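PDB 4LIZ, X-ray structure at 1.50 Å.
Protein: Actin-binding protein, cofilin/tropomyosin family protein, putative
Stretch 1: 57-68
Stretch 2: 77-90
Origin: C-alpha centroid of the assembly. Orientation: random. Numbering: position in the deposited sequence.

Stretch 1 (57-68) EDALQFAYYRTI
Stretch 2, residues 77-90: VKFVFISWAGEGIK

How do the two stretches pair? Residues 60-68 and 77-85 are antiparallel neighbouring strands, their N-to-C directions 145° apart. Leu60 lies opposite Ala85, their CA atoms 4.6 Å apart, and the register runs unbroken to Ile68 opposite Val77. Phi and psi stay extended, for example -141/167 at Gln61 and -123/132 at Ile82, with Val77 at -78/135 and Ala85 at -131/97. Leu60, Phe62, Tyr64, Arg66, Val77, Phe79, Phe81 and Ser83 direct their side chains to one face; Gln61, Ala63, Tyr65, Thr67, Lys78, Val80, Ile82 and Trp84 take the other.

Which backbone donors and acceptors are satisfied across the pair? Every second pair exchanges two hydrogen bonds. Gln61 N reaches Trp84 O at 2.9 Å and Trp84 N returns to Gln61 O at 2.9 Å. Ala63 N to Ile82 O and Ile82 N to Ala63 O are both 2.9 Å. Tyr65 N to Val80 O is 3.1 Å, and Val80 N to Tyr65 O 2.9 Å; Thr67 N to Lys78 O is 2.8 Å, and Lys78 N to Thr67 O 2.9 Å. The intervening pairs bring CA-H groups to the same acceptors, as where Tyr64 CA lies 3.3 Å from Val80 O.

How does the pairing finish beyond the strands? Gly86 N donates to Ala59 O at 3.0 Å, then a type I turn, Gly86 to Ile89, wraps around Glu57 O, which accepts from Gly88 N at 2.8 Å. Ile89 N closes the turn on Gly86 O at 3.2 Å. Both glycines matter sterically: an ideal CB would sit 2.1 Å from Glu57 O at Gly86 and 2.9 Å from it at Gly88. Lys90 NZ donates to Gly88 O at 2.7 Å, while one water donates to Asp58 O at 2.8 Å and accepts from Lys90 N at 2.9 Å.

What do the side chains add? Tyr65 (chi1 p, chi2 94°) lays its ring over Val80 (t), whose CB is 3.8 Å from the ring centroid; the ring edge meets Ile82 (m, t), with Tyr65 CE2 3.9 Å from Ile82 CD1. Trp84 (t, -95°) places CD1 3.4 Å from Gln61 OE1 (Gln61 m, t, -70°), but its NE1 does not hydrogen-bond to that oxygen; both NE1 and OE1 are satisfied by residues adjoining the stretches. On the other face, the rings of Tyr64 (t, 67°) and Phe79 (m, -68°) are inclined by 22° but slid apart, centroids 5.7 Å distant, so they barely overlap. Phe62 (m, 93°) places CD2 3.8 Å from CZ of Phe81 (t, 65°). Arg66 (p, t, m) sets its guanidinium face against Val77, while NH1 and NH2 are hydrogen-bonded elsewhere in the structure, as are Gln61 NE2, Tyr64 OH, Lys78 NZ and Ser83 OG.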

# COMPACT_ATOMS: atom_id res chain seq x y z
N GLU A 57 -3.34 -14.40 2.12
CA GLU A 57 -2.16 -15.21 2.35
C GLU A 57 -1.55 -15.79 1.13
O GLU A 57 -0.31 -16.02 1.10
CB GLU A 57 -2.58 -16.40 3.28
CG GLU A 57 -1.34 -17.13 3.83
CD GLU A 57 -1.59 -18.50 4.40
OE1 GLU A 57 -2.75 -18.81 4.78
OE2 GLU A 57 -0.58 -19.24 4.48
N ASP A 58 -2.28 -15.97 0.09
CA ASP A 58 -1.78 -16.53 -1.16
C ASP A 58 -1.53 -15.58 -2.30
O ASP A 58 -1.43 -15.98 -3.46
CB ASP A 58 -2.66 -17.69 -1.61
CG ASP A 58 -4.01 -17.26 -2.05
OD1 ASP A 58 -4.40 -16.12 -1.72
OD2 ASP A 58 -4.67 -18.02 -2.76
N ALA A 59 -1.43 -14.25 -1.96
CA ALA A 59 -1.39 -13.25 -2.97
C ALA A 59 -0.18 -12.31 -2.86
O ALA A 59 0.30 -12.07 -1.77
CB ALA A 59 -2.70 -12.41 -2.93
N LEU A 60 0.12 -11.73 -3.99
CA LEU A 60 1.04 -10.55 -4.10
C LEU A 60 0.12 -9.30 -4.23
O LEU A 60 -0.67 -9.24 -5.17
CB LEU A 60 1.91 -10.73 -5.36
CG LEU A 60 3.14 -9.84 -5.34
CD1 LEU A 60 4.03 -9.97 -6.61
CD2 LEU A 60 2.77 -8.44 -5.42
N GLN A 61 0.26 -8.37 -3.33
CA GLN A 61 -0.62 -7.17 -3.31
C GLN A 61 0.15 -5.93 -2.96
O GLN A 61 1.32 -6.02 -2.49
CB GLN A 61 -1.79 -7.40 -2.37
CG GLN A 61 -2.79 -8.49 -2.77
CD GLN A 61 -3.67 -8.91 -1.65
OE1 GLN A 61 -3.25 -9.54 -0.71
NE2 GLN A 61 -4.90 -8.40 -1.68
N PHE A 62 -0.41 -4.75 -3.15
CA PHE A 62 0.09 -3.51 -2.70
C PHE A 62 -0.95 -2.72 -1.97
O PHE A 62 -2.13 -2.93 -2.31
CB PHE A 62 0.65 -2.64 -3.84
CG PHE A 62 1.78 -3.33 -4.62
CD1 PHE A 62 1.53 -4.05 -5.75
CD2 PHE A 62 3.06 -3.14 -4.19
CE1 PHE A 62 2.57 -4.75 -6.43
CE2 PHE A 62 4.08 -3.73 -4.90
CZ PHE A 62 3.83 -4.49 -5.96
N ALA A 63 -0.66 -1.87 -1.07
CA ALA A 63 -1.62 -1.08 -0.41
C ALA A 63 -1.11 0.28 -0.19
O ALA A 63 0.10 0.57 -0.03
CB ALA A 63 -2.13 -1.72 0.89
N TYR A 64 -2.01 1.26 -0.06
CA TYR A 64 -1.72 2.63 0.14
C TYR A 64 -2.82 3.30 0.95
O TYR A 64 -3.97 3.17 0.56
CB TYR A 64 -1.55 3.33 -1.25
CG TYR A 64 -1.13 4.78 -1.18
CD1 TYR A 64 0.09 5.18 -0.72
CD2 TYR A 64 -2.00 5.75 -1.68
CE1 TYR A 64 0.49 6.50 -0.74
CE2 TYR A 64 -1.61 7.11 -1.73
CZ TYR A 64 -0.37 7.46 -1.25
OH TYR A 64 0.12 8.80 -1.36
N TYR A 65 -2.51 3.94 2.05
CA TYR A 65 -3.51 4.58 2.87
C TYR A 65 -3.00 5.86 3.56
O TYR A 65 -1.85 6.06 3.70
CB TYR A 65 -4.12 3.61 3.92
CG TYR A 65 -3.22 3.18 5.06
CD1 TYR A 65 -3.23 3.82 6.25
CD2 TYR A 65 -2.39 2.11 4.90
CE1 TYR A 65 -2.42 3.42 7.28
CE2 TYR A 65 -1.58 1.68 5.93
CZ TYR A 65 -1.61 2.36 7.11
OH TYR A 65 -0.81 2.00 8.14
N ARG A 66 -3.97 6.67 3.97
CA ARG A 66 -3.70 7.89 4.67
C ARG A 66 -3.98 7.71 6.13
O ARG A 66 -4.82 6.96 6.52
CB ARG A 66 -4.49 9.08 4.13
CG ARG A 66 -5.97 8.99 4.32
CD ARG A 66 -6.66 10.12 3.60
NE ARG A 66 -6.52 11.40 4.24
CZ ARG A 66 -6.30 12.55 3.61
NH1 ARG A 66 -6.14 12.60 2.32
NH2 ARG A 66 -6.26 13.65 4.33
N THR A 67 -3.19 8.41 6.93
CA THR A 67 -3.29 8.40 8.37
C THR A 67 -2.88 9.77 8.93
O THR A 67 -2.52 10.59 8.22
CB THR A 67 -2.52 7.21 8.99
OG1 THR A 67 -2.86 7.06 10.36
CG2 THR A 67 -1.08 7.40 8.88
N ILE A 68 -3.07 9.99 10.21
CA ILE A 68 -2.70 11.28 10.84
C ILE A 68 -1.57 11.07 11.84
O ILE A 68 -1.53 10.05 12.55
CB ILE A 68 -3.94 11.86 11.50
CG1 ILE A 68 -5.02 12.08 10.44
CG2 ILE A 68 -3.62 13.21 12.14
CD1 ILE A 68 -6.42 12.36 10.99
N VAL A 77 -1.35 14.93 7.83
CA VAL A 77 -1.68 13.75 7.02
C VAL A 77 -0.38 13.09 6.61
O VAL A 77 0.59 13.74 6.23
CB VAL A 77 -2.54 14.11 5.78
CG1 VAL A 77 -2.92 12.84 5.01
CG2 VAL A 77 -3.77 14.86 6.34
N LYS A 78 -0.34 11.74 6.74
CA LYS A 78 0.80 10.96 6.34
C LYS A 78 0.27 9.80 5.50
O LYS A 78 -0.86 9.37 5.65
CB LYS A 78 1.46 10.31 7.57
CG LYS A 78 1.98 11.39 8.55
CD LYS A 78 3.22 12.05 8.06
CE LYS A 78 3.78 12.97 9.17
NZ LYS A 78 5.05 13.59 8.73
N PHE A 79 1.10 9.34 4.56
CA PHE A 79 0.73 8.28 3.65
C PHE A 79 1.63 7.09 3.85
O PHE A 79 2.86 7.23 3.98
CB PHE A 79 0.79 8.76 2.23
CG PHE A 79 -0.12 9.92 1.95
CD1 PHE A 79 -1.50 9.79 1.95
CD2 PHE A 79 0.42 11.19 1.74
CE1 PHE A 79 -2.31 10.88 1.77
CE2 PHE A 79 -0.41 12.28 1.57
CZ PHE A 79 -1.76 12.12 1.58
N VAL A 80 1.05 5.92 3.89
CA VAL A 80 1.73 4.62 4.12
C VAL A 80 1.62 3.82 2.85
O VAL A 80 0.53 3.56 2.35
CB VAL A 80 1.13 3.89 5.31
CG1 VAL A 80 1.84 2.56 5.52
CG2 VAL A 80 1.20 4.73 6.62
N PHE A 81 2.75 3.27 2.34
CA PHE A 81 2.86 2.37 1.22
C PHE A 81 3.27 1.02 1.71
O PHE A 81 4.30 0.89 2.37
CB PHE A 81 3.78 2.88 0.11
CG PHE A 81 4.08 1.89 -0.94
CD1 PHE A 81 3.12 1.38 -1.79
CD2 PHE A 81 5.38 1.43 -1.15
CE1 PHE A 81 3.38 0.46 -2.81
CE2 PHE A 81 5.66 0.51 -2.11
CZ PHE A 81 4.68 0.03 -2.97
N ILE A 82 2.55 -0.03 1.40
CA ILE A 82 2.86 -1.40 1.79
C ILE A 82 2.95 -2.23 0.56
O ILE A 82 2.09 -2.26 -0.36
CB ILE A 82 1.74 -2.01 2.66
CG1 ILE A 82 1.73 -1.27 3.99
CG2 ILE A 82 1.88 -3.49 2.77
CD1 ILE A 82 0.43 -1.41 4.77
N SER A 83 4.02 -3.06 0.41
CA SER A 83 4.10 -4.21 -0.47
C SER A 83 3.84 -5.50 0.31
O SER A 83 4.32 -5.61 1.44
CB SER A 83 5.41 -4.22 -1.28
OG SER A 83 6.50 -4.37 -0.40
N TRP A 84 3.11 -6.43 -0.26
CA TRP A 84 2.68 -7.61 0.43
C TRP A 84 2.95 -8.80 -0.45
O TRP A 84 2.48 -8.92 -1.59
CB TRP A 84 1.14 -7.57 0.71
CG TRP A 84 0.51 -8.88 1.15
CD1 TRP A 84 -0.08 -9.73 0.38
CD2 TRP A 84 0.48 -9.36 2.49
NE1 TRP A 84 -0.59 -10.79 1.13
CE2 TRP A 84 -0.25 -10.56 2.45
CE3 TRP A 84 0.93 -8.88 3.71
CZ2 TRP A 84 -0.48 -11.29 3.65
CZ3 TRP A 84 0.71 -9.60 4.90
CH2 TRP A 84 0.00 -10.80 4.82
N ALA A 85 3.65 -9.85 0.10
CA ALA A 85 3.91 -11.11 -0.54
C ALA A 85 3.54 -12.17 0.46
O ALA A 85 4.34 -12.48 1.36
CB ALA A 85 5.41 -11.27 -0.93
N GLY A 86 2.34 -12.70 0.35
CA GLY A 86 1.82 -13.66 1.31
C GLY A 86 2.67 -14.95 1.32
O GLY A 86 3.20 -15.32 0.24
N GLU A 87 2.64 -15.56 2.49
CA GLU A 87 3.51 -16.77 2.65
C GLU A 87 2.95 -17.94 1.92
O GLU A 87 3.70 -18.94 1.71
CB GLU A 87 3.75 -17.06 4.11
CG GLU A 87 4.72 -15.98 4.60
CD GLU A 87 4.95 -15.96 6.12
OE1 GLU A 87 4.33 -16.77 6.87
OE2 GLU A 87 5.74 -15.08 6.59
N GLY A 88 1.73 -17.91 1.44
CA GLY A 88 1.01 -18.93 0.65
C GLY A 88 1.12 -18.81 -0.83
O GLY A 88 0.53 -19.53 -1.55
N ILE A 89 1.86 -17.79 -1.36
CA ILE A 89 1.97 -17.65 -2.80
C ILE A 89 2.57 -18.97 -3.38
O ILE A 89 3.60 -19.47 -2.86
CB ILE A 89 2.90 -16.45 -3.14
CG1 ILE A 89 2.20 -15.09 -2.92
CG2 ILE A 89 3.27 -16.53 -4.60
CD1 ILE A 89 3.16 -13.94 -2.97
N LYS A 90 1.90 -19.46 -4.37
CA LYS A 90 2.25 -20.79 -4.93
C LYS A 90 3.35 -20.68 -5.93
O LYS A 90 4.15 -21.60 -6.01
CB LYS A 90 0.99 -21.44 -5.58
CG LYS A 90 -0.13 -21.83 -4.59
CD LYS A 90 0.32 -22.46 -3.26
CE LYS A 90 -0.85 -22.64 -2.24
NZ LYS A 90 -1.27 -21.51 -1.27
O HOH W 1 -0.67 -18.20 -5.07